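Local coordinates for protein serine protease inhibitor (Thermoanaerobacter tengcongensis, PDB 2PEF) that probably inhibits serine proteases as a member of the serpin family, captured here in the latent state, at residues E169-Y174 with V214-K219; E195-E200 with L263-Y268; V345-P350 with G367-L372. All blocks are in the same frame, centred on the assembly; numbering follows the deposited sequence.

Overall arrangement
The three contacts lie at one end of the serpin and form a row of neighbours. Contact 2 is the middle member, its centre about 13 Å from that of contact 1 and about 12 Å from that of contact 3, whereas contacts 1 and 3 stay about 11 Å apart at their nearest atoms. Tyr-174 of contact 1 packs on Met-197 of contact 2, CE2 to CB 3.4 Å. Toward contact 3, Phe-266 and Pro-264 of contact 2 touch Leu-372. Contact 1 also borders strand 322-331, which lies between strands 158-169 and 310-318, as expected for the inserted reactive-centre loop of a latent serpin.

Contact 1 of 3, residues E169-Y174 with V214-K219; sequences EWETVY and VKPYAK
Lys-215 and Tyr-217 hold the indole of Trp-170 between them at the breach of the serpin fold, the top of the main sheet, where strand 158-169 runs out into a loop. The backbones form a single bridge: Ala-218 N donates to Glu-169 O at 2.8 Å, almost straight, and Glu-171 N donates to Pro-216 O.

The lysine can be followed outward. From CB, which points toward the loop, CG anti to the backbone N (chi1 175°) reaches the CE3-CZ3 side of the indole. CD then sits over the six-membered ring, 3.9 Å from its centroid, in a CH-pi contact. CE touches both Trp-170 CD2 and the hydroxyl of Tyr-174, 3.3 Å from OH. A turn at chi4 (56°) swings NZ off this line to two waters and a salt bridge with Glu-201.

On the opposite indole face the Tyr-217 ring lies nearly parallel but slid aside, the planes 8° apart and CE2 3.3 Å from Trp-170 CZ3. Both aromatics are tied by their polar ends, Trp-170 NE1 to Asp-319 O and Tyr-217 OH to Thr-323 OG1 on strand 322-331. One water accepts from Lys-215 NZ and Thr-172 N while donating to Pro-216 O; the other accepts from NZ and donates to Thr-172 O at 2.6 Å.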
loop_
_atom_site.group_PDB
_atom_site.type_symbol
_atom_site.label_atom_id
_atom_site.label_comp_id
_atom_site.label_asym_id
_atom_site.label_seq_id
_atom_site.Cartn_x
_atom_site.Cartn_y
_atom_site.Cartn_z
ATOM N N GLU A 169 -10.845 -9.319 -11.842
ATOM C CA GLU A 169 -10.634 -10.276 -12.918
ATOM C C GLU A 169 -9.906 -9.582 -14.066
ATOM O O GLU A 169 -10.125 -8.394 -14.304
ATOM C CB GLU A 169 -11.985 -10.792 -13.409
ATOM C CG GLU A 169 -11.919 -11.962 -14.381
ATOM C CD GLU A 169 -13.264 -12.630 -14.591
ATOM O OE1 GLU A 169 -13.945 -12.936 -13.591
ATOM O OE2 GLU A 169 -13.636 -12.866 -15.761
ATOM N N TRP A 170 -9.066 -10.318 -14.793
ATOM C CA TRP A 170 -8.474 -9.784 -16.023
ATOM C C TRP A 170 -9.578 -9.447 -17.016
ATOM O O TRP A 170 -10.616 -10.104 -17.036
ATOM C CB TRP A 170 -7.518 -10.790 -16.667
ATOM C CG TRP A 170 -6.338 -11.144 -15.826
ATOM C CD1 TRP A 170 -6.010 -12.389 -15.351
ATOM C CD2 TRP A 170 -5.318 -10.255 -15.363
ATOM N NE1 TRP A 170 -4.847 -12.322 -14.614
ATOM C CE2 TRP A 170 -4.398 -11.025 -14.612
ATOM C CE3 TRP A 170 -5.086 -8.874 -15.512
ATOM C CZ2 TRP A 170 -3.266 -10.468 -14.013
ATOM C CZ3 TRP A 170 -3.961 -8.319 -14.912
ATOM C CH2 TRP A 170 -3.069 -9.113 -14.165
ATOM N N GLU A 171 -9.354 -8.431 -17.842
ATOM C CA GLU A 171 -10.307 -8.112 -18.905
ATOM C C GLU A 171 -10.420 -9.307 -19.848
ATOM O O GLU A 171 -11.517 -9.663 -20.287
ATOM C CB GLU A 171 -9.898 -6.844 -19.661
ATOM C CG GLU A 171 -10.808 -6.530 -20.846
ATOM C CD GLU A 171 -10.375 -5.310 -21.623
ATOM O OE1 GLU A 171 -9.241 -5.305 -22.153
ATOM O OE2 GLU A 171 -11.187 -4.364 -21.725
ATOM N N THR A 172 -9.277 -9.926 -20.137
ATOM C CA THR A 172 -9.221 -11.197 -20.837
ATOM C C THR A 172 -8.520 -12.197 -19.923
ATOM O O THR A 172 -7.307 -12.111 -19.723
ATOM C CB THR A 172 -8.425 -11.089 -22.162
ATOM O OG1 THR A 172 -8.879 -9.963 -22.925
ATOM C CG2 THR A 172 -8.576 -12.358 -22.989
ATOM N N VAL A 173 -9.278 -13.137 -19.362
ATOM C CA VAL A 173 -8.673 -14.173 -18.515
ATOM C C VAL A 173 -7.761 -15.083 -19.339
ATOM O O VAL A 173 -7.915 -15.192 -20.556
ATOM C CB VAL A 173 -9.721 -15.015 -17.729
ATOM C CG1 VAL A 173 -10.435 -14.157 -16.694
ATOM C CG2 VAL A 173 -10.728 -15.677 -18.659
ATOM N N TYR A 174 -6.800 -15.715 -18.672
ATOM C CA TYR A 174 -5.890 -16.633 -19.337
ATOM C C TYR A 174 -6.541 -17.995 -19.497
ATOM O O TYR A 174 -6.830 -18.672 -18.501
ATOM C CB TYR A 174 -4.607 -16.785 -18.533
ATOM C CG TYR A 174 -3.738 -15.553 -18.447
ATOM C CD1 TYR A 174 -3.821 -14.691 -17.349
ATOM C CD2 TYR A 174 -2.808 -15.264 -19.442
ATOM C CE1 TYR A 174 -3.012 -13.565 -17.254
ATOM C CE2 TYR A 174 -1.988 -14.140 -19.354
ATOM C CZ TYR A 174 -2.097 -13.299 -18.252
ATOM O OH TYR A 174 -1.291 -12.195 -18.139
ATOM N N VAL A 214 1.425 -3.046 -19.899
ATOM C CA VAL A 214 0.291 -2.727 -19.042
ATOM C C VAL A 214 -0.866 -3.631 -19.475
ATOM O O VAL A 214 -1.209 -3.696 -20.664
ATOM C CB VAL A 214 -0.103 -1.235 -19.152
ATOM C CG1 VAL A 214 -1.191 -0.870 -18.138
ATOM C CG2 VAL A 214 1.110 -0.330 -18.973
ATOM N N LYS A 215 -1.421 -4.361 -18.515
ATOM C CA LYS A 215 -2.529 -5.283 -18.767
ATOM C C LYS A 215 -3.757 -4.852 -17.975
ATOM O O LYS A 215 -3.685 -4.722 -16.752
ATOM C CB LYS A 215 -2.133 -6.717 -18.403
ATOM C CG LYS A 215 -3.270 -7.729 -18.531
ATOM C CD LYS A 215 -2.790 -9.168 -18.311
ATOM C CE LYS A 215 -3.893 -10.180 -18.648
ATOM N NZ LYS A 215 -4.427 -10.032 -20.040
ATOM N N PRO A 216 -4.893 -4.634 -18.666
ATOM C CA PRO A 216 -6.100 -4.141 -18.001
ATOM C C PRO A 216 -6.908 -5.202 -17.246
ATOM O O PRO A 216 -6.998 -6.357 -17.681
ATOM C CB PRO A 216 -6.933 -3.611 -19.165
ATOM C CG PRO A 216 -6.551 -4.488 -20.319
ATOM C CD PRO A 216 -5.095 -4.812 -20.119
ATOM N N TYR A 217 -7.475 -4.805 -16.109
ATOM C CA TYR A 217 -8.508 -5.600 -15.449
ATOM C C TYR A 217 -9.864 -5.273 -16.059
ATOM O O TYR A 217 -10.037 -4.230 -16.703
ATOM C CB TYR A 217 -8.520 -5.353 -13.936
ATOM C CG TYR A 217 -7.254 -5.813 -13.255
ATOM C CD1 TYR A 217 -6.251 -4.901 -12.934
ATOM C CD2 TYR A 217 -7.044 -7.167 -12.958
ATOM C CE1 TYR A 217 -5.075 -5.315 -12.316
ATOM C CE2 TYR A 217 -5.871 -7.594 -12.338
ATOM C CZ TYR A 217 -4.886 -6.659 -12.031
ATOM O OH TYR A 217 -3.722 -7.051 -11.424
ATOM N N ALA A 218 -10.816 -6.179 -15.858
ATOM C CA ALA A 218 -12.173 -6.024 -16.371
ATOM C C ALA A 218 -12.718 -4.644 -16.044
ATOM O O ALA A 218 -12.562 -4.167 -14.914
ATOM C CB ALA A 218 -13.074 -7.087 -15.767
ATOM N N LYS A 219 -13.355 -4.023 -17.040
ATOM C CA LYS A 219 -13.985 -2.690 -16.926
ATOM C C LYS A 219 -13.000 -1.512 -16.928
ATOM O O LYS A 219 -13.411 -0.340 -16.890
ATOM C CB LYS A 219 -14.948 -2.634 -15.739
ATOM C CG LYS A 219 -16.047 -3.676 -15.847
ATOM C CD LYS A 219 -16.951 -3.716 -14.637
ATOM C CE LYS A 219 -17.790 -4.991 -14.661
ATOM N NZ LYS A 219 -18.624 -5.133 -13.439
HETATM O O HOH W 1 -6.697 -8.452 -19.612
HETATM O O HOH W 2 -5.095 -12.637 -21.081
#

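Contact 2 of 3, residues E195-E200 with L263-Y268; sequences EFMNSE and LPKFKY
Glu-195 meets Lys-265 twice, through backbone and through side chain, where strand 191-201 pairs antiparallel with the first part of strand 255-273, a pairing that belongs to sheet C of the serpin fold. Glu-195 O accepts from Lys-265 N at 3.0 Å. Alongside, the two side chains run in the same direction, and Glu-195 OE1 forms a salt bridge with Lys-265 NZ at 2.9 Å. The ammonium approaches from above the carboxylate plane, 52° out of it, and has a second acidic partner in Glu-320.

Phe-196 follows on one face of the sheet, in a non-hydrogen-bonded pair with Pro-264. Chi1 (-86°) sets its CG anti to the carbonyl carbon, which brings the ring over the proline; Pro-264 CB stands 3.7 Å from the centroid of the Phe-196 ring in a CH-pi contact over the face.

Met-197 returns to the opposite face, in a hydrogen-bonded pair with Leu-263. Its N reaches Leu-263 O at 2.7 Å, and its O accepts from Leu-263 N at 2.9 Å. The thioether crosses the lysine chain at about a right angle, Met-197 SD 3.6 Å from Lys-265 CG.

Beyond it, Asn-198 turns to His-180 of the neighbouring strand, and Ser-199 continues the pairing with Ala-261. Lys-265 thus combines two roles: its methylenes pack on sulfur while its charge is shared by two carboxylates, an arrangement that would probably keep its amine protonated.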
loop_
_atom_site.group_PDB
_atom_site.type_symbol
_atom_site.label_atom_id
_atom_site.label_comp_id
_atom_site.label_asym_id
_atom_site.label_seq_id
_atom_site.Cartn_x
_atom_site.Cartn_y
_atom_site.Cartn_z
ATOM N N GLU A 195 4.049 -22.011 -13.228
ATOM C CA GLU A 195 3.159 -21.697 -14.331
ATOM C C GLU A 195 3.330 -20.251 -14.779
ATOM O O GLU A 195 3.296 -19.324 -13.964
ATOM C CB GLU A 195 1.706 -21.993 -13.960
ATOM C CG GLU A 195 1.350 -23.473 -14.046
ATOM C CD GLU A 195 -0.141 -23.737 -13.904
ATOM O OE1 GLU A 195 -0.732 -23.331 -12.881
ATOM O OE2 GLU A 195 -0.723 -24.363 -14.818
ATOM N N PHE A 196 3.536 -20.082 -16.083
ATOM C CA PHE A 196 3.652 -18.773 -16.702
ATOM C C PHE A 196 2.476 -18.545 -17.640
ATOM O O PHE A 196 1.981 -19.476 -18.272
ATOM C CB PHE A 196 4.978 -18.645 -17.448
ATOM C CG PHE A 196 6.119 -18.207 -16.577
ATOM C CD1 PHE A 196 6.705 -19.091 -15.675
ATOM C CD2 PHE A 196 6.608 -16.912 -16.661
ATOM C CE1 PHE A 196 7.768 -18.685 -14.866
ATOM C CE2 PHE A 196 7.677 -16.492 -15.853
ATOM C CZ PHE A 196 8.255 -17.384 -14.958
ATOM N N MET A 197 2.025 -17.303 -17.707
ATOM C CA MET A 197 0.780 -16.986 -18.391
ATOM C C MET A 197 1.035 -16.050 -19.571
ATOM O O MET A 197 1.539 -14.937 -19.397
ATOM C CB MET A 197 -0.222 -16.374 -17.408
ATOM C CG MET A 197 -0.398 -17.156 -16.100
ATOM S SD MET A 197 -1.700 -16.517 -15.024
ATOM C CE MET A 197 -1.032 -14.927 -14.536
ATOM N N ASN A 198 0.686 -16.527 -20.764
ATOM C CA ASN A 198 0.919 -15.813 -22.019
ATOM C C ASN A 198 -0.292 -15.006 -22.444
ATOM O O ASN A 198 -1.424 -15.499 -22.401
ATOM C CB ASN A 198 1.234 -16.801 -23.144
ATOM C CG ASN A 198 2.572 -17.491 -22.976
ATOM O OD1 ASN A 198 3.452 -17.020 -22.260
ATOM N ND2 ASN A 198 2.733 -18.620 -23.663
ATOM N N SER A 199 -0.041 -13.774 -22.877
ATOM C CA SER A 199 -1.093 -12.914 -23.405
ATOM C C SER A 199 -0.573 -11.978 -24.487
ATOM O O SER A 199 0.638 -11.800 -24.654
ATOM C CB SER A 199 -1.717 -12.087 -22.280
ATOM O OG SER A 199 -0.746 -11.244 -21.688
ATOM N N GLU A 200 -1.508 -11.392 -25.229
ATOM C CA GLU A 200 -1.200 -10.273 -26.097
ATOM C C GLU A 200 -1.659 -9.014 -25.398
ATOM O O GLU A 200 -2.827 -8.894 -25.020
ATOM C CB GLU A 200 -1.921 -10.393 -27.432
ATOM C CG GLU A 200 -1.337 -11.424 -28.361
ATOM C CD GLU A 200 -2.212 -11.672 -29.566
ATOM O OE1 GLU A 200 -3.161 -10.886 -29.800
ATOM O OE2 GLU A 200 -1.945 -12.658 -30.281
ATOM N N LEU A 263 3.624 -13.577 -17.889
ATOM C CA LEU A 263 3.543 -13.248 -16.475
ATOM C C LEU A 263 3.450 -14.529 -15.652
ATOM O O LEU A 263 2.587 -15.369 -15.901
ATOM C CB LEU A 263 2.319 -12.364 -16.209
ATOM C CG LEU A 263 2.093 -11.817 -14.798
ATOM C CD1 LEU A 263 3.198 -10.833 -14.414
ATOM C CD2 LEU A 263 0.729 -11.150 -14.710
ATOM N N PRO A 264 4.352 -14.698 -14.666
ATOM C CA PRO A 264 4.186 -15.901 -13.853
ATOM C C PRO A 264 3.012 -15.748 -12.900
ATOM O O PRO A 264 2.698 -14.634 -12.478
ATOM C CB PRO A 264 5.478 -15.952 -13.032
ATOM C CG PRO A 264 5.903 -14.516 -12.923
ATOM C CD PRO A 264 5.512 -13.892 -14.234
ATOM N N LYS A 265 2.370 -16.859 -12.556
ATOM C CA LYS A 265 1.485 -16.860 -11.399
ATOM C C LYS A 265 2.373 -16.631 -10.181
ATOM O O LYS A 265 3.446 -17.238 -10.062
ATOM C CB LYS A 265 0.751 -18.190 -11.275
ATOM C CG LYS A 265 -0.204 -18.470 -12.417
ATOM C CD LYS A 265 -1.116 -19.648 -12.105
ATOM C CE LYS A 265 -1.930 -20.043 -13.325
ATOM N NZ LYS A 265 -2.728 -21.283 -13.088
ATOM N N PHE A 266 1.956 -15.741 -9.287
ATOM C CA PHE A 266 2.725 -15.533 -8.055
ATOM C C PHE A 266 1.859 -15.149 -6.871
ATOM O O PHE A 266 0.790 -14.561 -7.032
ATOM C CB PHE A 266 3.900 -14.557 -8.258
ATOM C CG PHE A 266 3.496 -13.133 -8.541
ATOM C CD1 PHE A 266 3.311 -12.231 -7.499
ATOM C CD2 PHE A 266 3.327 -12.688 -9.849
ATOM C CE1 PHE A 266 2.948 -10.909 -7.747
ATOM C CE2 PHE A 266 2.961 -11.360 -10.108
ATOM C CZ PHE A 266 2.777 -10.472 -9.053
ATOM N N LYS A 267 2.343 -15.502 -5.684
ATOM C CA LYS A 267 1.637 -15.263 -4.439
ATOM C C LYS A 267 2.660 -15.117 -3.331
ATOM O O LYS A 267 3.550 -15.959 -3.185
ATOM C CB LYS A 267 0.694 -16.433 -4.133
ATOM C CG LYS A 267 -0.179 -16.236 -2.907
ATOM C CD LYS A 267 -1.005 -17.476 -2.611
ATOM N NZ LYS A 267 -4.901 -16.888 -3.496
ATOM N N TYR A 268 2.534 -14.044 -2.559
ATOM C CA TYR A 268 3.388 -13.820 -1.402
ATOM C C TYR A 268 2.821 -12.766 -0.456
ATOM O O TYR A 268 1.879 -12.033 -0.793
ATOM C CB TYR A 268 4.822 -13.455 -1.820
ATOM C CG TYR A 268 4.958 -12.123 -2.525
ATOM C CD1 TYR A 268 5.173 -10.947 -1.806
ATOM C CD2 TYR A 268 4.881 -12.042 -3.915
ATOM C CE1 TYR A 268 5.299 -9.720 -2.458
ATOM C CE2 TYR A 268 5.010 -10.829 -4.575
ATOM C CZ TYR A 268 5.216 -9.674 -3.844
ATOM O OH TYR A 268 5.339 -8.478 -4.506
#

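Contact 3 of 3, residues V345-P350 with G367-L372; sequences VKLNRP and GTVLSL
Segment 345-347 runs antiparallel to segment 367-372, the end of strand 362-372, with 145° between their N-to-C directions, Val-345 and Leu-372 exchanging two hydrogen bonds and Leu-347 N donating to Leu-370 O at 3.0 Å. Strands 345-357 and 362-372 form a beta hairpin, interrupted where the first turns a corner at Asn-348 and Arg-349.

Leu-347 makes two of the apolar contacts. Chi1 (-62°) sets its CG anti to the carbonyl carbon; from there the two methyls reach different partners. Leu-347 CD1 touches Val-369 CG1 at 3.7 Å, and Leu-347 CD2 touches Leu-372 CD1 at 3.7 Å. Beyond the corner, Pro-350 CB rests against Leu-370 CD2 at 3.9 Å, and both residues also pack on Val-235 of helix 235-241. On the face that carries Lys-346 and Ser-371, Ser-371 OG lies 3.6 Å from Lys-346 CA.

Leu-370 N and Ser-371 N both donate to Asn-30 OD1. At the corner, a water donates to Leu-347 O and, at 2.6 Å, to Leu-370 O, which therefore accepts two hydrogen bonds. A water thus bridges the two carbonyls where the register shifts, while Leu-347 touches Val-369 and Leu-372 across the strands.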
loop_
_atom_site.group_PDB
_atom_site.type_symbol
_atom_site.label_atom_id
_atom_site.label_comp_id
_atom_site.label_asym_id
_atom_site.label_seq_id
_atom_site.Cartn_x
_atom_site.Cartn_y
_atom_site.Cartn_z
ATOM N N VAL A 345 12.600 -20.102 -5.578
ATOM C CA VAL A 345 13.042 -19.993 -6.974
ATOM C C VAL A 345 13.512 -18.572 -7.318
ATOM O O VAL A 345 12.701 -17.666 -7.482
ATOM C CB VAL A 345 11.939 -20.471 -7.962
ATOM C CG1 VAL A 345 12.405 -20.324 -9.403
ATOM C CG2 VAL A 345 11.542 -21.922 -7.665
ATOM N N LYS A 346 14.828 -18.393 -7.423
ATOM C CA LYS A 346 15.412 -17.079 -7.692
ATOM C C LYS A 346 15.327 -16.752 -9.178
ATOM O O LYS A 346 15.876 -17.474 -10.014
ATOM C CB LYS A 346 16.867 -17.031 -7.208
ATOM C CG LYS A 346 17.569 -15.694 -7.410
ATOM C CD LYS A 346 18.981 -15.746 -6.848
ATOM C CE LYS A 346 19.674 -14.401 -6.962
ATOM N NZ LYS A 346 21.059 -14.470 -6.429
ATOM N N LEU A 347 14.630 -15.668 -9.502
ATOM C CA LEU A 347 14.464 -15.250 -10.890
ATOM C C LEU A 347 15.689 -14.527 -11.428
ATOM O O LEU A 347 16.301 -13.711 -10.735
ATOM C CB LEU A 347 13.236 -14.351 -11.042
ATOM C CG LEU A 347 11.849 -14.905 -10.703
ATOM C CD1 LEU A 347 10.811 -13.852 -11.036
ATOM C CD2 LEU A 347 11.551 -16.194 -11.450
ATOM N N ASN A 348 16.038 -14.841 -12.671
ATOM C CA ASN A 348 17.114 -14.151 -13.373
ATOM C C ASN A 348 16.573 -12.949 -14.135
ATOM O O ASN A 348 17.329 -12.061 -14.546
ATOM C CB ASN A 348 17.845 -15.116 -14.300
ATOM C CG ASN A 348 18.671 -16.130 -13.537
ATOM O OD1 ASN A 348 19.439 -15.772 -12.643
ATOM N ND2 ASN A 348 18.510 -17.402 -13.875
ATOM N N ARG A 349 15.251 -12.925 -14.296
ATOM C CA ARG A 349 14.545 -11.778 -14.846
ATOM C C ARG A 349 13.522 -11.262 -13.827
ATOM O O ARG A 349 12.309 -11.388 -14.038
ATOM C CB ARG A 349 13.875 -12.131 -16.177
ATOM C CG ARG A 349 14.839 -12.644 -17.240
ATOM C CD ARG A 349 14.266 -12.465 -18.632
ATOM N NE ARG A 349 13.066 -13.272 -18.842
ATOM C CZ ARG A 349 12.170 -13.049 -19.796
ATOM N NH1 ARG A 349 12.322 -12.033 -20.635
ATOM N NH2 ARG A 349 11.108 -13.838 -19.906
ATOM N N PRO A 350 14.009 -10.665 -12.720
ATOM C CA PRO A 350 13.079 -10.131 -11.732
ATOM C C PRO A 350 12.388 -8.905 -12.309
ATOM O O PRO A 350 12.865 -8.338 -13.300
ATOM C CB PRO A 350 13.989 -9.743 -10.562
ATOM C CG PRO A 350 15.305 -9.477 -11.191
ATOM C CD PRO A 350 15.414 -10.423 -12.336
ATOM N N GLY A 367 5.245 -3.282 -6.099
ATOM C CA GLY A 367 6.118 -4.310 -5.542
ATOM C C GLY A 367 7.170 -4.873 -6.466
ATOM O O GLY A 367 7.340 -4.416 -7.596
ATOM N N THR A 368 7.885 -5.872 -5.959
ATOM C CA THR A 368 8.947 -6.525 -6.710
ATOM C C THR A 368 8.756 -8.025 -6.650
ATOM O O THR A 368 8.330 -8.560 -5.624
ATOM C CB THR A 368 10.346 -6.201 -6.140
ATOM O OG1 THR A 368 10.381 -6.513 -4.741
ATOM C CG2 THR A 368 10.690 -4.730 -6.330
ATOM N N VAL A 369 9.055 -8.701 -7.754
ATOM C CA VAL A 369 9.099 -10.152 -7.743
ATOM C C VAL A 369 10.530 -10.569 -8.047
ATOM O O VAL A 369 10.979 -10.497 -9.194
ATOM C CB VAL A 369 8.111 -10.790 -8.745
ATOM C CG1 VAL A 369 8.300 -12.314 -8.788
ATOM C CG2 VAL A 369 6.677 -10.441 -8.376
ATOM N N LEU A 370 11.243 -10.967 -6.998
ATOM C CA LEU A 370 12.626 -11.422 -7.119
ATOM C C LEU A 370 12.658 -12.942 -7.173
ATOM O O LEU A 370 13.561 -13.535 -7.766
ATOM C CB LEU A 370 13.473 -10.924 -5.937
ATOM C CG LEU A 370 13.493 -9.427 -5.594
ATOM C CD1 LEU A 370 14.453 -9.159 -4.443
ATOM C CD2 LEU A 370 13.871 -8.590 -6.805
ATOM N N SER A 371 11.664 -13.566 -6.549
ATOM C CA SER A 371 11.613 -15.019 -6.434
ATOM C C SER A 371 10.192 -15.557 -6.534
ATOM O O SER A 371 9.222 -14.812 -6.385
ATOM C CB SER A 371 12.249 -15.473 -5.117
ATOM O OG SER A 371 13.653 -15.283 -5.132
ATOM N N LEU A 372 10.094 -16.856 -6.801
ATOM C CA LEU A 372 8.819 -17.557 -6.885
ATOM C C LEU A 372 8.867 -18.808 -6.011
ATOM O O LEU A 372 9.937 -19.193 -5.528
ATOM C CB LEU A 372 8.509 -17.935 -8.339
ATOM C CG LEU A 372 8.335 -16.829 -9.386
ATOM C CD1 LEU A 372 8.155 -17.423 -10.772
ATOM C CD2 LEU A 372 7.167 -15.918 -9.054
HETATM O O HOH W 3 15.713 -12.316 -8.419
#